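Local coordinates for protein C alpha-dehydrogenase (Sphingobium sp. SYK-6, PDB 4YAG) that acts as an NAD-linked short-chain dehydrogenase that oxidises the alpha-carbon alcohol of lignin-derived beta-aryl ethers in their cleavage pathway, at residues 144-149 and 156-161; 184-189 and 249-254; 64-69 and 111-116; 105-110 and 210-215. All blocks are in the same frame, centred on the assembly; numbering follows the deposited sequence.

Contact 1: residues 144-149 and 156-161. With NAI (1,4-dihydronicotinamide adenine dinucleotide), chain C.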
# COMPACT_ATOMS: atom_id res chain seq x y z
N SER A 144 -6.46 -10.05 -0.42
CA SER A 144 -7.90 -10.16 -0.22
C SER A 144 -8.59 -9.64 -1.47
O SER A 144 -8.03 -8.79 -2.16
CB SER A 144 -8.36 -9.30 0.95
OG SER A 144 -9.78 -9.34 1.04
N LEU A 145 -9.81 -10.09 -1.74
CA LEU A 145 -10.59 -9.46 -2.79
C LEU A 145 -10.94 -8.02 -2.38
O LEU A 145 -11.25 -7.19 -3.23
CB LEU A 145 -11.84 -10.26 -3.12
CG LEU A 145 -11.55 -11.52 -3.93
CD1 LEU A 145 -12.79 -12.43 -4.01
CD2 LEU A 145 -11.09 -11.17 -5.32
N ALA A 146 -10.83 -7.72 -1.10
CA ALA A 146 -11.03 -6.34 -0.62
C ALA A 146 -9.94 -5.38 -1.11
O ALA A 146 -10.05 -4.17 -0.98
CB ALA A 146 -11.13 -6.30 0.88
N GLY A 147 -8.86 -5.93 -1.66
CA GLY A 147 -7.81 -5.13 -2.23
C GLY A 147 -8.08 -4.80 -3.68
O GLY A 147 -7.31 -4.05 -4.28
N LEU A 148 -9.18 -5.32 -4.22
CA LEU A 148 -9.49 -5.19 -5.64
C LEU A 148 -10.86 -4.57 -5.90
O LEU A 148 -10.98 -3.65 -6.71
CB LEU A 148 -9.44 -6.58 -6.28
CG LEU A 148 -9.03 -6.70 -7.73
CD1 LEU A 148 -7.61 -6.14 -7.91
CD2 LEU A 148 -9.11 -8.17 -8.13
N THR A 149 -11.90 -5.07 -5.25
CA THR A 149 -13.24 -4.55 -5.41
C THR A 149 -13.42 -3.30 -4.55
O THR A 149 -12.81 -3.18 -3.49
CB THR A 149 -14.29 -5.62 -5.05
OG1 THR A 149 -15.55 -5.30 -5.65
CG2 THR A 149 -14.44 -5.79 -3.56
N ALA A 156 -11.08 1.08 5.19
CA ALA A 156 -10.01 1.79 4.48
C ALA A 156 -8.62 1.22 4.75
O ALA A 156 -7.83 1.06 3.83
CB ALA A 156 -10.02 3.26 4.81
N ILE A 157 -8.30 0.97 6.02
CA ILE A 157 -6.94 0.55 6.36
C ILE A 157 -6.65 -0.84 5.78
O ILE A 157 -5.56 -1.11 5.25
CB ILE A 157 -6.73 0.59 7.88
CG1 ILE A 157 -6.95 2.01 8.41
CG2 ILE A 157 -5.32 0.11 8.23
CD1 ILE A 157 -6.92 2.13 9.92
N TYR A 158 -7.64 -1.72 5.89
CA TYR A 158 -7.55 -3.08 5.38
C TYR A 158 -7.39 -3.06 3.87
O TYR A 158 -6.46 -3.65 3.32
CB TYR A 158 -8.82 -3.84 5.73
CG TYR A 158 -8.73 -5.33 5.47
CD1 TYR A 158 -7.98 -6.16 6.30
CD2 TYR A 158 -9.40 -5.92 4.42
CE1 TYR A 158 -7.92 -7.53 6.09
CE2 TYR A 158 -9.34 -7.30 4.19
CZ TYR A 158 -8.61 -8.09 5.03
OH TYR A 158 -8.56 -9.45 4.80
N ALA A 159 -8.29 -2.37 3.18
CA ALA A 159 -8.26 -2.36 1.72
C ALA A 159 -6.97 -1.79 1.16
O ALA A 159 -6.43 -2.30 0.18
CB ALA A 159 -9.42 -1.58 1.19
N THR A 160 -6.51 -0.70 1.76
CA THR A 160 -5.31 -0.02 1.31
C THR A 160 -4.10 -0.95 1.36
O THR A 160 -3.33 -1.05 0.42
CB THR A 160 -5.07 1.26 2.17
OG1 THR A 160 -6.15 2.19 1.96
CG2 THR A 160 -3.77 1.95 1.83
N ALA A 161 -3.95 -1.66 2.49
CA ALA A 161 -2.84 -2.60 2.63
C ALA A 161 -2.97 -3.76 1.67
O ALA A 161 -1.98 -4.19 1.07
CB ALA A 161 -2.80 -3.14 4.06
PA NAI C . -6.96 -16.17 11.37
O1A NAI C . -6.97 -15.13 12.45
O2A NAI C . -7.78 -17.43 11.61
O5B NAI C . -5.49 -16.59 11.03
C5B NAI C . -4.47 -15.63 11.04
C4B NAI C . -3.42 -16.06 11.98
O4B NAI C . -2.36 -15.06 11.81
C3B NAI C . -3.78 -16.13 13.40
O3B NAI C . -3.43 -17.40 13.99
C2B NAI C . -3.08 -15.01 14.01
O2B NAI C . -2.73 -15.23 15.38
C1B NAI C . -1.92 -14.78 13.15
N9A NAI C . -1.39 -13.44 13.24
C8A NAI C . -2.08 -12.25 13.30
N7A NAI C . -1.22 -11.23 13.43
C5A NAI C . 0.06 -11.72 13.44
C6A NAI C . 1.34 -11.19 13.55
N6A NAI C . 1.51 -9.81 13.75
N1A NAI C . 2.43 -12.00 13.51
C2A NAI C . 2.27 -13.34 13.38
N3A NAI C . 1.06 -13.91 13.27
C4A NAI C . -0.05 -13.14 13.31
O3 NAI C . -7.55 -15.40 10.11
PN NAI C . -7.47 -15.72 8.53
O1N NAI C . -7.06 -17.16 8.25
O2N NAI C . -8.83 -15.35 8.00
O5D NAI C . -6.34 -14.70 8.01
C5D NAI C . -5.32 -15.10 7.09
C4D NAI C . -5.19 -14.08 6.02
O4D NAI C . -6.37 -14.17 5.14
C3D NAI C . -5.13 -12.70 6.50
O3D NAI C . -4.06 -12.00 5.81
C2D NAI C . -6.42 -12.11 6.16
O2D NAI C . -6.32 -10.69 5.98
C1D NAI C . -6.80 -12.78 4.93
N1N NAI C . -8.15 -12.82 4.52
C2N NAI C . -9.12 -13.54 5.18
C3N NAI C . -10.42 -13.56 4.69
C7N NAI C . -11.49 -14.33 5.39
O7N NAI C . -12.69 -14.25 5.05
N7N NAI C . -11.07 -15.27 6.42
C4N NAI C . -10.77 -12.87 3.54
C5N NAI C . -9.77 -12.20 2.86
C6N NAI C . -8.48 -12.19 3.34
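S144 and Y158 meet in the active site of the short-chain dehydrogenase/reductase fold. Y158 opens the family's YxxxK motif, completed one helical turn later by K162, and S144, in the loop after strand 137-142, stands where the family's Ser-Tyr-Lys triad has its serine. On helix 156-177, Y158 CG lies anti to the backbone N (chi1 -169°), and the ring built on it ends at the nicotinamide ribose of NADH. There Y158 OH and NADH O2D share a 2.8 Å hydrogen bond in which either oxygen could be the donor. The same ring is met along one side by the 144-149 loop: A146 CB lies in the ring plane, at the edge, 3.9 Å from Y158 CE2. S144 OG also stands near that plane, 4.0 Å from Y158 OH. It lies 3.4 Å from NADH C5N as well, so the S144 hydroxyl borders both the tyrosine edge and the dihydronicotinamide. An ST turn fixes its rotation: A146 N donates to S144 OG at 2.9 Å, with an N-H...O angle of 161°. A phenylalanine in place of Y158 would keep the packing on A146 but would probably leave the ribose hydroxyl O2D without this partner and take away the contact of OH with NADH C6N. Behind the tyrosine the backbones come close. A159, which also packs on T167 of the second subunit, sets its CB 3.4 Å from A146 O, while its own carbonyl oxygen, A159 O, lies 4.0 Å from G147 CA.

Contact 2: residues 184-189 and 249-254. With NAI (1,4-dihydronicotinamide adenine dinucleotide), chain C.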
# COMPACT_ATOMS: atom_id res chain seq x y z
N THR A 184 2.75 -15.99 -6.02
CA THR A 184 1.30 -16.05 -6.11
C THR A 184 0.72 -15.06 -5.11
O THR A 184 1.18 -14.98 -3.98
CB THR A 184 0.77 -17.43 -5.71
OG1 THR A 184 1.29 -18.43 -6.60
CG2 THR A 184 -0.75 -17.48 -5.73
N VAL A 185 -0.28 -14.30 -5.53
CA VAL A 185 -1.09 -13.55 -4.57
C VAL A 185 -2.46 -14.22 -4.49
O VAL A 185 -3.14 -14.44 -5.50
CB VAL A 185 -1.19 -12.04 -4.88
CG1 VAL A 185 -1.75 -11.78 -6.27
CG2 VAL A 185 -2.01 -11.35 -3.81
N LEU A 186 -2.81 -14.58 -3.25
CA LEU A 186 -4.09 -15.16 -2.92
C LEU A 186 -5.06 -14.07 -2.50
O LEU A 186 -4.73 -13.26 -1.63
CB LEU A 186 -3.87 -16.17 -1.79
CG LEU A 186 -5.12 -16.74 -1.12
CD1 LEU A 186 -6.00 -17.51 -2.07
CD2 LEU A 186 -4.68 -17.62 0.06
N MET A 187 -6.22 -14.05 -3.13
CA MET A 187 -7.25 -13.06 -2.90
C MET A 187 -8.53 -13.74 -2.47
O MET A 187 -9.34 -14.16 -3.31
CB MET A 187 -7.45 -12.21 -4.16
CG MET A 187 -6.21 -11.41 -4.49
SD MET A 187 -6.23 -10.71 -6.16
CE MET A 187 -6.03 -12.17 -7.13
N PRO A 188 -8.69 -13.94 -1.14
CA PRO A 188 -9.90 -14.63 -0.74
C PRO A 188 -11.14 -13.76 -0.61
O PRO A 188 -11.07 -12.55 -0.36
CB PRO A 188 -9.54 -15.18 0.66
CG PRO A 188 -8.04 -15.13 0.75
CD PRO A 188 -7.69 -13.91 -0.07
N GLY A 189 -12.28 -14.43 -0.76
CA GLY A 189 -13.56 -14.00 -0.24
C GLY A 189 -13.73 -14.60 1.15
O GLY A 189 -12.76 -14.89 1.82
N VAL A 249 -4.68 -16.13 -7.54
CA VAL A 249 -5.69 -17.08 -7.10
C VAL A 249 -6.77 -16.32 -6.36
O VAL A 249 -6.47 -15.62 -5.40
CB VAL A 249 -5.10 -18.13 -6.12
CG1 VAL A 249 -6.23 -19.02 -5.58
CG2 VAL A 249 -4.03 -18.97 -6.80
N SER A 250 -8.01 -16.44 -6.83
CA SER A 250 -9.17 -15.88 -6.14
C SER A 250 -10.07 -17.03 -5.73
O SER A 250 -10.28 -17.97 -6.48
CB SER A 250 -9.96 -14.91 -7.02
OG SER A 250 -9.15 -13.79 -7.40
N THR A 251 -10.63 -16.95 -4.54
CA THR A 251 -11.42 -18.07 -4.03
C THR A 251 -12.91 -17.99 -4.36
O THR A 251 -13.62 -19.00 -4.31
CB THR A 251 -11.30 -18.19 -2.50
OG1 THR A 251 -11.89 -17.04 -1.89
CG2 THR A 251 -9.86 -18.31 -2.05
N HIS A 252 -13.38 -16.79 -4.71
CA HIS A 252 -14.80 -16.53 -4.92
C HIS A 252 -15.00 -15.65 -6.14
O HIS A 252 -14.17 -14.79 -6.41
CB HIS A 252 -15.40 -15.79 -3.73
CG HIS A 252 -15.60 -16.64 -2.51
ND1 HIS A 252 -14.56 -17.05 -1.72
CD2 HIS A 252 -16.74 -17.13 -1.95
CE1 HIS A 252 -15.05 -17.79 -0.71
NE2 HIS A 252 -16.35 -17.84 -0.84
N GLY A 253 -16.12 -15.85 -6.83
CA GLY A 253 -16.46 -15.03 -7.99
C GLY A 253 -17.52 -13.97 -7.76
O GLY A 253 -17.91 -13.27 -8.71
N ASN A 254 -17.96 -13.80 -6.52
CA ASN A 254 -19.09 -12.93 -6.20
C ASN A 254 -18.85 -11.45 -6.49
O ASN A 254 -19.80 -10.67 -6.55
CB ASN A 254 -19.45 -13.11 -4.72
CG ASN A 254 -19.69 -14.56 -4.34
OD1 ASN A 254 -18.77 -15.38 -4.35
ND2 ASN A 254 -20.93 -14.88 -4.00
PA NAI C . -6.96 -16.17 11.37
O1A NAI C . -6.97 -15.13 12.45
O2A NAI C . -7.78 -17.43 11.61
O5B NAI C . -5.49 -16.59 11.03
C5B NAI C . -4.47 -15.63 11.04
C4B NAI C . -3.42 -16.06 11.98
O4B NAI C . -2.36 -15.06 11.81
C3B NAI C . -3.78 -16.13 13.40
O3B NAI C . -3.43 -17.40 13.99
C2B NAI C . -3.08 -15.01 14.01
O2B NAI C . -2.73 -15.23 15.38
C1B NAI C . -1.92 -14.78 13.15
N9A NAI C . -1.39 -13.44 13.24
C8A NAI C . -2.08 -12.25 13.30
N7A NAI C . -1.22 -11.23 13.43
C5A NAI C . 0.06 -11.72 13.44
C6A NAI C . 1.34 -11.19 13.55
N6A NAI C . 1.51 -9.81 13.75
N1A NAI C . 2.43 -12.00 13.51
C2A NAI C . 2.27 -13.34 13.38
N3A NAI C . 1.06 -13.91 13.27
C4A NAI C . -0.05 -13.14 13.31
O3 NAI C . -7.55 -15.40 10.11
PN NAI C . -7.47 -15.72 8.53
O1N NAI C . -7.06 -17.16 8.25
O2N NAI C . -8.83 -15.35 8.00
O5D NAI C . -6.34 -14.70 8.01
C5D NAI C . -5.32 -15.10 7.09
C4D NAI C . -5.19 -14.08 6.02
O4D NAI C . -6.37 -14.17 5.14
C3D NAI C . -5.13 -12.70 6.50
O3D NAI C . -4.06 -12.00 5.81
C2D NAI C . -6.42 -12.11 6.16
O2D NAI C . -6.32 -10.69 5.98
C1D NAI C . -6.80 -12.78 4.93
N1N NAI C . -8.15 -12.82 4.52
C2N NAI C . -9.12 -13.54 5.18
C3N NAI C . -10.42 -13.56 4.69
C7N NAI C . -11.49 -14.33 5.39
O7N NAI C . -12.69 -14.25 5.05
N7N NAI C . -11.07 -15.27 6.42
C4N NAI C . -10.77 -12.87 3.54
C5N NAI C . -9.77 -12.20 2.86
C6N NAI C . -8.48 -12.19 3.34
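L186 and M187 pair in parallel with V249 and S250, the two chain directions differing by only 9°, at the edge of the Rossmann sheet where strand 248-250 is outermost within the chain. V249 is bonded through both its N and its O: the N donates to V185 O at 3.1 Å, and the O accepts from M187 N at 2.8 Å. A weak third bond, from T251 N to M187 O, follows as the strands end. On the face covered by helix 231-244, V249 divides its branches, CG1 touching L186 CD1 at 3.8 Å and CG2 touching T184 CG2. On the other face the bent M187 chain brings CE to within 3.5 Å of S250 OG, a hydroxyl that bonds S269 of the second subunit. Beyond the strands T251 holds OG1 between its backbone N and carbonyl carbon (chi1 66°), where G189 N donates to it at 2.9 Å and 166°. The H252 ring also presents ND1, in plane, to T251 OG1 at 2.7 Å, with either atom possibly the donor. P188 and G189 form the PG motif that follows this strand in the family, and P188 CB lies 3.7 Å from NADH C5N. One threonine hydroxyl with two partners therefore ties the P188-G189 loop beside the nicotinamide to the chain just past strand 248-250, satisfying a buried N-H that the sheet no longer pairs.

Contact 3: residues 64-69 and 111-116. With NAI (1,4-dihydronicotinamide adenine dinucleotide), chain C.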
# COMPACT_ATOMS: atom_id res chain seq x y z
N ASP A 64 6.01 -12.06 15.90
CA ASP A 64 5.23 -10.98 15.28
C ASP A 64 5.90 -10.66 13.93
O ASP A 64 7.07 -10.27 13.91
CB ASP A 64 5.31 -9.77 16.21
CG ASP A 64 4.63 -8.52 15.66
OD1 ASP A 64 4.08 -8.52 14.55
OD2 ASP A 64 4.65 -7.52 16.41
N VAL A 65 5.17 -10.82 12.82
CA VAL A 65 5.73 -10.61 11.48
C VAL A 65 6.20 -9.18 11.25
O VAL A 65 6.97 -8.91 10.32
CB VAL A 65 4.74 -11.00 10.35
CG1 VAL A 65 4.46 -12.50 10.38
CG2 VAL A 65 3.45 -10.19 10.44
N SER A 66 5.74 -8.26 12.09
CA SER A 66 6.11 -6.85 11.95
C SER A 66 7.37 -6.51 12.75
O SER A 66 7.81 -5.36 12.79
CB SER A 66 4.95 -5.91 12.28
OG SER A 66 4.58 -5.98 13.63
N ASP A 67 7.97 -7.52 13.38
CA ASP A 67 9.22 -7.35 14.13
C ASP A 67 10.36 -7.91 13.28
O ASP A 67 10.52 -9.13 13.12
CB ASP A 67 9.12 -8.03 15.49
CG ASP A 67 10.36 -7.82 16.36
OD1 ASP A 67 11.50 -7.87 15.83
OD2 ASP A 67 10.19 -7.66 17.59
N ARG A 68 11.15 -7.02 12.69
CA ARG A 68 12.17 -7.46 11.73
C ARG A 68 13.27 -8.31 12.35
O ARG A 68 13.78 -9.24 11.69
CB ARG A 68 12.76 -6.26 10.98
CG ARG A 68 11.75 -5.62 10.04
CD ARG A 68 12.26 -4.29 9.52
NE ARG A 68 11.34 -3.74 8.55
CZ ARG A 68 11.39 -2.49 8.10
NH1 ARG A 68 12.28 -1.64 8.58
NH2 ARG A 68 10.51 -2.08 7.20
N ALA A 69 13.65 -8.00 13.59
CA ALA A 69 14.64 -8.80 14.28
C ALA A 69 14.12 -10.22 14.46
O ALA A 69 14.85 -11.19 14.25
CB ALA A 69 14.98 -8.18 15.63
N GLY A 111 -2.40 -1.50 11.09
CA GLY A 111 -2.90 -2.18 9.93
C GLY A 111 -1.89 -2.31 8.81
O GLY A 111 -1.84 -3.33 8.09
N LEU A 112 -1.08 -1.27 8.62
CA LEU A 112 -0.04 -1.33 7.61
C LEU A 112 1.11 -2.23 8.02
O LEU A 112 1.69 -2.95 7.18
CB LEU A 112 0.45 0.07 7.22
CG LEU A 112 -0.57 0.92 6.44
CD1 LEU A 112 -0.09 2.37 6.38
CD2 LEU A 112 -0.82 0.37 5.06
N ALA A 113 1.43 -2.23 9.31
CA ALA A 113 2.55 -3.05 9.80
C ALA A 113 2.26 -4.51 9.57
O ALA A 113 3.13 -5.22 9.12
CB ALA A 113 2.84 -2.81 11.27
N ILE A 114 1.07 -4.98 9.93
CA ILE A 114 0.85 -6.41 9.85
C ILE A 114 0.56 -6.80 8.40
O ILE A 114 1.17 -7.73 7.86
CB ILE A 114 -0.29 -6.89 10.77
CG1 ILE A 114 -0.13 -6.36 12.20
CG2 ILE A 114 -0.39 -8.42 10.72
CD1 ILE A 114 1.25 -6.51 12.79
N ASN A 115 -0.37 -6.10 7.76
CA ASN A 115 -0.90 -6.57 6.49
C ASN A 115 -0.05 -6.21 5.26
O ASN A 115 -0.17 -6.86 4.22
CB ASN A 115 -2.34 -6.08 6.28
CG ASN A 115 -3.34 -6.75 7.23
OD1 ASN A 115 -3.02 -7.72 7.91
ND2 ASN A 115 -4.55 -6.20 7.30
N LEU A 116 0.82 -5.22 5.38
CA LEU A 116 1.70 -4.85 4.28
C LEU A 116 3.16 -5.10 4.65
O LEU A 116 3.90 -5.76 3.89
CB LEU A 116 1.47 -3.40 3.85
CG LEU A 116 2.42 -2.91 2.75
CD1 LEU A 116 2.42 -3.81 1.53
CD2 LEU A 116 2.08 -1.46 2.31
PA NAI C . -6.96 -16.17 11.37
O1A NAI C . -6.97 -15.13 12.45
O2A NAI C . -7.78 -17.43 11.61
O5B NAI C . -5.49 -16.59 11.03
C5B NAI C . -4.47 -15.63 11.04
C4B NAI C . -3.42 -16.06 11.98
O4B NAI C . -2.36 -15.06 11.81
C3B NAI C . -3.78 -16.13 13.40
O3B NAI C . -3.43 -17.40 13.99
C2B NAI C . -3.08 -15.01 14.01
O2B NAI C . -2.73 -15.23 15.38
C1B NAI C . -1.92 -14.78 13.15
N9A NAI C . -1.39 -13.44 13.24
C8A NAI C . -2.08 -12.25 13.30
N7A NAI C . -1.22 -11.23 13.43
C5A NAI C . 0.06 -11.72 13.44
C6A NAI C . 1.34 -11.19 13.55
N6A NAI C . 1.51 -9.81 13.75
N1A NAI C . 2.43 -12.00 13.51
C2A NAI C . 2.27 -13.34 13.38
N3A NAI C . 1.06 -13.91 13.27
C4A NAI C . -0.05 -13.14 13.31
O3 NAI C . -7.55 -15.40 10.11
PN NAI C . -7.47 -15.72 8.53
O1N NAI C . -7.06 -17.16 8.25
O2N NAI C . -8.83 -15.35 8.00
O5D NAI C . -6.34 -14.70 8.01
C5D NAI C . -5.32 -15.10 7.09
C4D NAI C . -5.19 -14.08 6.02
O4D NAI C . -6.37 -14.17 5.14
C3D NAI C . -5.13 -12.70 6.50
O3D NAI C . -4.06 -12.00 5.81
C2D NAI C . -6.42 -12.11 6.16
O2D NAI C . -6.32 -10.69 5.98
C1D NAI C . -6.80 -12.78 4.93
N1N NAI C . -8.15 -12.82 4.52
C2N NAI C . -9.12 -13.54 5.18
C3N NAI C . -10.42 -13.56 4.69
C7N NAI C . -11.49 -14.33 5.39
O7N NAI C . -12.69 -14.25 5.05
N7N NAI C . -11.07 -15.27 6.42
C4N NAI C . -10.77 -12.87 3.54
C5N NAI C . -9.77 -12.20 2.86
C6N NAI C . -8.48 -12.19 3.34
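D64 OD1 passes 3.9 Å from I114 CD1, the two side chains crossing at about a right angle beside the adenine of NADH. That one oxygen takes the adenine amino group, with NADH N6A donating to D64 OD1 at 3.0 Å and 163°. S66 OG, at 2.7 Å from D64 OD1, and the backbone N of S66 also donate to it, both from the same face and above the carboxylate plane; the backbone bond makes an Asx turn. D64 OD2 forms a salt bridge with R205, which also bonds S66 OG, so an alanine here would probably leave N6A without its acceptor here and R205 without its carboxylate mate. V65 follows with its backbone N donating to NADH N1A at 3.1 Å, so two neighbouring residues read adjacent positions of the base. This Asp-Val pair after strand 58-62 is the adenine-recognition site of the Rossmann fold in short-chain dehydrogenases. V65 CG2 packs loosely on I114 CG2, while I114 CD1 reaches NADH N6A at 3.4 Å. S66 has OG between its backbone N and carbonyl carbon (chi1 66°), 3.5 Å from I114 CD1, and rests its CB on A113 CB at 3.9 Å. D67 closes the type I turn begun at D64 and caps helix 68-82, its OD1 accepting from Q70 N. R68, at the start of that helix, turns to a salt bridge with D109 of the second subunit.

Contact 4: residues 105-110 and 210-215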
# COMPACT_ATOMS: atom_id res chain seq x y z
N TYR A 105 -3.68 7.31 14.23
CA TYR A 105 -2.41 6.93 13.65
C TYR A 105 -1.99 5.53 14.12
O TYR A 105 -1.42 4.78 13.35
CB TYR A 105 -1.33 7.95 14.03
CG TYR A 105 -1.25 9.20 13.15
CD1 TYR A 105 -1.22 9.11 11.77
CD2 TYR A 105 -1.16 10.46 13.73
CE1 TYR A 105 -1.12 10.26 10.96
CE2 TYR A 105 -1.05 11.60 12.94
CZ TYR A 105 -1.01 11.49 11.57
OH TYR A 105 -0.89 12.62 10.78
N GLN A 106 -2.30 5.18 15.36
CA GLN A 106 -1.95 3.85 15.84
C GLN A 106 -2.65 2.77 15.03
O GLN A 106 -2.07 1.72 14.76
CB GLN A 106 -2.28 3.67 17.32
CG GLN A 106 -1.26 4.28 18.28
CD GLN A 106 -0.09 3.35 18.53
OE1 GLN A 106 0.71 3.10 17.63
NE2 GLN A 106 0.00 2.79 19.75
N ASP A 107 -3.90 3.02 14.66
CA ASP A 107 -4.65 2.08 13.85
C ASP A 107 -4.08 1.95 12.43
O ASP A 107 -3.95 0.85 11.89
CB ASP A 107 -6.12 2.46 13.85
CG ASP A 107 -6.71 2.45 15.24
OD1 ASP A 107 -6.45 1.45 15.97
OD2 ASP A 107 -7.39 3.41 15.66
N TRP A 108 -3.71 3.07 11.82
CA TRP A 108 -3.03 3.03 10.52
C TRP A 108 -1.71 2.27 10.61
O TRP A 108 -1.43 1.40 9.79
CB TRP A 108 -2.76 4.45 10.02
CG TRP A 108 -3.91 5.01 9.23
CD1 TRP A 108 -4.78 5.98 9.61
CD2 TRP A 108 -4.31 4.60 7.92
NE1 TRP A 108 -5.70 6.21 8.61
CE2 TRP A 108 -5.43 5.37 7.57
CE3 TRP A 108 -3.83 3.66 7.02
CZ2 TRP A 108 -6.08 5.20 6.34
CZ3 TRP A 108 -4.47 3.50 5.82
CH2 TRP A 108 -5.57 4.27 5.49
N ASP A 109 -0.92 2.60 11.61
CA ASP A 109 0.38 1.97 11.76
C ASP A 109 0.25 0.47 11.99
O ASP A 109 0.99 -0.31 11.41
CB ASP A 109 1.17 2.64 12.87
CG ASP A 109 1.63 4.05 12.49
OD1 ASP A 109 1.65 4.37 11.28
OD2 ASP A 109 2.01 4.81 13.41
N TYR A 110 -0.70 0.08 12.82
CA TYR A 110 -0.99 -1.34 13.05
C TYR A 110 -1.41 -2.05 11.78
O TYR A 110 -0.86 -3.09 11.41
CB TYR A 110 -2.12 -1.41 14.05
CG TYR A 110 -2.84 -2.74 14.24
CD1 TYR A 110 -2.15 -3.92 14.38
CD2 TYR A 110 -4.22 -2.77 14.32
CE1 TYR A 110 -2.82 -5.10 14.58
CE2 TYR A 110 -4.90 -3.94 14.53
CZ TYR A 110 -4.20 -5.10 14.66
OH TYR A 110 -4.90 -6.27 14.90
N SER A 210 -5.24 3.57 20.28
CA SER A 210 -6.15 3.09 19.25
C SER A 210 -7.52 3.72 19.45
O SER A 210 -7.95 3.99 20.58
CB SER A 210 -6.28 1.57 19.32
OG SER A 210 -7.29 1.09 18.46
N GLY A 211 -8.22 3.95 18.35
CA GLY A 211 -9.59 4.41 18.44
C GLY A 211 -10.64 3.34 18.19
O GLY A 211 -11.82 3.65 18.15
N LEU A 212 -10.21 2.09 18.04
CA LEU A 212 -11.09 1.03 17.53
C LEU A 212 -11.28 -0.13 18.51
O LEU A 212 -11.73 -1.20 18.12
CB LEU A 212 -10.53 0.49 16.21
CG LEU A 212 -10.46 1.53 15.10
CD1 LEU A 212 -9.82 0.97 13.85
CD2 LEU A 212 -11.85 2.10 14.80
N ALA A 213 -10.95 0.06 19.78
CA ALA A 213 -11.11 -1.03 20.74
C ALA A 213 -12.56 -1.52 20.78
O ALA A 213 -12.81 -2.72 20.86
CB ALA A 213 -10.67 -0.60 22.12
N GLU A 214 -13.51 -0.59 20.71
CA GLU A 214 -14.92 -0.96 20.77
C GLU A 214 -15.29 -1.82 19.57
O GLU A 214 -16.01 -2.82 19.70
CB GLU A 214 -15.82 0.28 20.86
CG GLU A 214 -17.30 -0.04 20.92
CD GLU A 214 -18.18 1.20 21.07
OE1 GLU A 214 -17.64 2.32 21.28
OE2 GLU A 214 -19.42 1.06 20.98
N THR A 215 -14.77 -1.45 18.40
CA THR A 215 -15.04 -2.22 17.20
C THR A 215 -14.45 -3.62 17.32
O THR A 215 -15.09 -4.60 16.94
CB THR A 215 -14.49 -1.51 15.95
OG1 THR A 215 -15.20 -0.27 15.79
CG2 THR A 215 -14.69 -2.35 14.72
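D107 turns its carboxylate to S210 and G211, each oxygen taking one donor through its syn lone pair. S210 OG donates to D107 OD1 at 2.7 Å. G211 N donates to D107 OD2 at 2.9 Å, nearly straight at 167°. Each oxygen has a second partner outside: R202 forms a salt bridge with OD1, and the backbone N of T104 reaches OD2. With CG beside its own backbone N (chi1 -60°), the D107 side chain starts back toward the beginning of helix 105-133, where T104 lies. Four donors thus hold a buried carboxylate, which with R202 close by would probably stay ionised. The S210 hydroxyl is used both ways, since L212 N donates to S210 OG at 3.1 Å. L212 lays its side chain obliquely over the acid, CD1 lying 3.7 Å from D107 CG. Q106 adds its CB, 4.2 Å from S210 N, while its NE2 donates to A208 O and R205 O. The S210 to L212 bond is an ST turn just ahead of helix 213-219, in the region between strand 181-187 and strand 248-250 that generally borders the substrate site in short-chain dehydrogenases.

Contacts 1, 2 and 3 are buried and line one NADH molecule, contacts 1 and 2 at the nicotinamide half and contact 3 at the adenine; contact 4 is only partly buried and lies farther out. Contacts 1 and 2 touch directly, L145 N lying 3.1 Å from P188 O in a probable hydrogen bond. Helix 105-133 serves both contacts 3 and 4, and packs on helix 156-177 of contact 1 through N115 against A161 and W108 against I157. Backbone pairing dominates contact 2, a charged carboxylate contact 4, whereas contacts 1 and 3 pack apolar groups around bonds made to the cofactor. All four reach the second subunit.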